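Local coordinates for protein 4-alpha-glucanotransferase (Corynebacterium glutamicum, PDB 5B68) that is an amylomaltase, or disproportionating enzyme, a 4-alpha-glucanotransferase with a TIM-barrel-type domain and an N-terminal beta-sandwich domain, at residues 72-77 with 155-160. Sequence-based numbering, arbitrary orientation.
Sequences PLPPSV and AECGLI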
loop_
_atom_site.group_PDB
_atom_site.type_symbol
_atom_site.label_atom_id
_atom_site.label_comp_id
_atom_site.label_asym_id
_atom_site.label_seq_id
_atom_site.Cartn_x
_atom_site.Cartn_y
_atom_site.Cartn_z
ATOM N N PRO A 72 -11.036 31.647 0.914
ATOM C CA PRO A 72 -10.856 32.446 -0.272
ATOM C C PRO A 72 -10.793 31.595 -1.533
ATOM O O PRO A 72 -11.454 31.937 -2.545
ATOM C CB PRO A 72 -9.554 33.203 0.007
ATOM C CG PRO A 72 -9.465 33.275 1.505
ATOM C CD PRO A 72 -9.998 31.935 1.943
ATOM N N LEU A 73 -10.031 30.491 -1.473
ATOM C CA LEU A 73 -10.048 29.449 -2.465
ATOM C C LEU A 73 -10.470 28.148 -1.793
ATOM O O LEU A 73 -10.383 28.036 -0.563
ATOM C CB LEU A 73 -8.679 29.242 -3.085
ATOM C CG LEU A 73 -8.268 30.348 -4.102
ATOM C CD1 LEU A 73 -6.824 30.312 -4.379
ATOM C CD2 LEU A 73 -9.083 30.211 -5.391
ATOM N N PRO A 74 -10.791 27.143 -2.596
ATOM C CA PRO A 74 -11.057 25.845 -1.982
ATOM C C PRO A 74 -9.771 25.307 -1.355
ATOM O O PRO A 74 -8.642 25.787 -1.638
ATOM C CB PRO A 74 -11.544 24.978 -3.143
ATOM C CG PRO A 74 -12.003 25.967 -4.153
ATOM C CD PRO A 74 -11.120 27.155 -4.029
ATOM N N PRO A 75 -9.921 24.300 -0.479
ATOM C CA PRO A 75 -8.689 23.674 0.088
ATOM C C PRO A 75 -7.725 23.257 -1.007
ATOM O O PRO A 75 -6.533 23.522 -0.892
ATOM C CB PRO A 75 -9.244 22.405 0.789
ATOM C CG PRO A 75 -10.664 22.723 1.059
ATOM C CD PRO A 75 -11.178 23.638 -0.016
ATOM N N SER A 76 -8.272 22.613 -2.065
ATOM C CA SER A 76 -7.590 22.371 -3.347
ATOM C C SER A 76 -8.681 22.045 -4.384
ATOM O O SER A 76 -9.825 21.850 -4.010
ATOM C CB SER A 76 -6.545 21.294 -3.251
ATOM O OG SER A 76 -7.076 20.110 -2.640
ATOM N N VAL A 77 -8.300 21.947 -5.656
ATOM C CA VAL A 77 -9.218 21.634 -6.726
ATOM C C VAL A 77 -8.618 20.543 -7.587
ATOM O O VAL A 77 -7.472 20.666 -8.052
ATOM C CB VAL A 77 -9.430 22.886 -7.592
ATOM C CG1 VAL A 77 -10.270 22.516 -8.821
ATOM C CG2 VAL A 77 -10.030 24.038 -6.774
ATOM N N ALA A 155 -4.206 34.349 -1.688
ATOM C CA ALA A 155 -4.482 32.924 -1.359
ATOM C C ALA A 155 -4.006 32.057 -2.517
ATOM O O ALA A 155 -3.841 32.532 -3.670
ATOM C CB ALA A 155 -5.954 32.658 -1.095
ATOM N N GLU A 156 -3.764 30.776 -2.229
ATOM C CA GLU A 156 -3.396 29.860 -3.305
ATOM C C GLU A 156 -3.968 28.492 -2.913
ATOM O O GLU A 156 -4.196 28.233 -1.743
ATOM C CB GLU A 156 -1.882 29.743 -3.502
ATOM C CG GLU A 156 -1.125 29.278 -2.283
ATOM C CD GLU A 156 0.317 28.998 -2.661
ATOM O OE1 GLU A 156 0.694 27.806 -2.826
ATOM O OE2 GLU A 156 1.014 29.985 -2.937
ATOM N N CYS A 157 -4.212 27.650 -3.895
ATOM C CA CYS A 157 -4.535 26.276 -3.645
ATOM C C CYS A 157 -3.994 25.392 -4.764
ATOM O O CYS A 157 -3.685 25.862 -5.826
ATOM C CB CYS A 157 -6.014 26.068 -3.402
ATOM S SG CYS A 157 -7.011 26.127 -4.901
ATOM N N GLY A 158 -3.810 24.093 -4.494
ATOM C CA GLY A 158 -3.409 23.191 -5.569
ATOM C C GLY A 158 -4.568 23.070 -6.532
ATOM O O GLY A 158 -5.725 23.115 -6.126
ATOM N N LEU A 159 -4.212 22.895 -7.782
ATOM C CA LEU A 159 -5.079 22.566 -8.899
ATOM C C LEU A 159 -4.449 21.375 -9.595
ATOM O O LEU A 159 -3.369 21.506 -10.225
ATOM C CB LEU A 159 -5.187 23.731 -9.902
ATOM C CG LEU A 159 -6.013 23.456 -11.178
ATOM C CD1 LEU A 159 -7.440 23.024 -10.914
ATOM C CD2 LEU A 159 -6.045 24.639 -12.134
ATOM N N ILE A 160 -5.075 20.211 -9.445
ATOM C CA ILE A 160 -4.450 18.970 -9.776
ATOM C C ILE A 160 -5.281 18.321 -10.867
ATOM O O ILE A 160 -6.458 18.074 -10.670
ATOM C CB ILE A 160 -4.408 18.090 -8.532
ATOM C CG1 ILE A 160 -3.615 18.812 -7.399
ATOM C CG2 ILE A 160 -3.736 16.775 -8.864
ATOM C CD1 ILE A 160 -4.085 18.422 -6.049
HETATM O O HOH W 1 -6.879 27.535 -0.256
HETATM O O HOH W 2 -3.996 23.170 -1.801
#
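Val77 and Leu159 meet as a parallel beta bridge, established by two backbone hydrogen bonds: Val77 N to Gly158 O at 2.9 Å, then Ile160 N to Val77 O at 2.8 Å, the latter nearly straight at the acceptor (C=O...N 163°). The Leu159 CA-H adds a weaker contact to the same oxygen, Val77 O, with CA 3.2 Å away. On the buried face the two side chains lie side by side and point the same way; CG1 of Val77, anti to its backbone N (chi1 173°), touches Leu159 CD1 at 3.6 Å.

Upstream, Pro74 and Pro75 have no N-H to donate, and water bridges the two segments through the proline carbonyls. One water donates to Pro75 O and accepts from Gly158 N, at 2.7 and 2.9 Å; another lies within hydrogen-bonding distance of Pro74 O and Glu156 O. Cys157 reaches into this bend, its CB 3.2 Å from Pro74 O, while SG packs against Leu73 CB and Val77 CG2. Leu73 lays CD1 over the Glu156 backbone, 3.6 Å from its CA, and at the far end Pro72 CB meets Ala155 CB.

Outside this shell, Phe87 and Val89 of strand 86-92 and Leu148 of strand 142-150 pack on Leu73, and Leu146 on Val77. The Ser76 side chain leaves on the opposite face from Val77, and its OG hydrogen-bonds Ala436 O, linking this edge to helix 434-437. Strand 153-162 pairs in parallel with 76-80 and antiparallel with 142-150, the mixed pairing by which strand 76-80, the first of this sheet in chain order, joins the MalQ N-terminal beta sandwich.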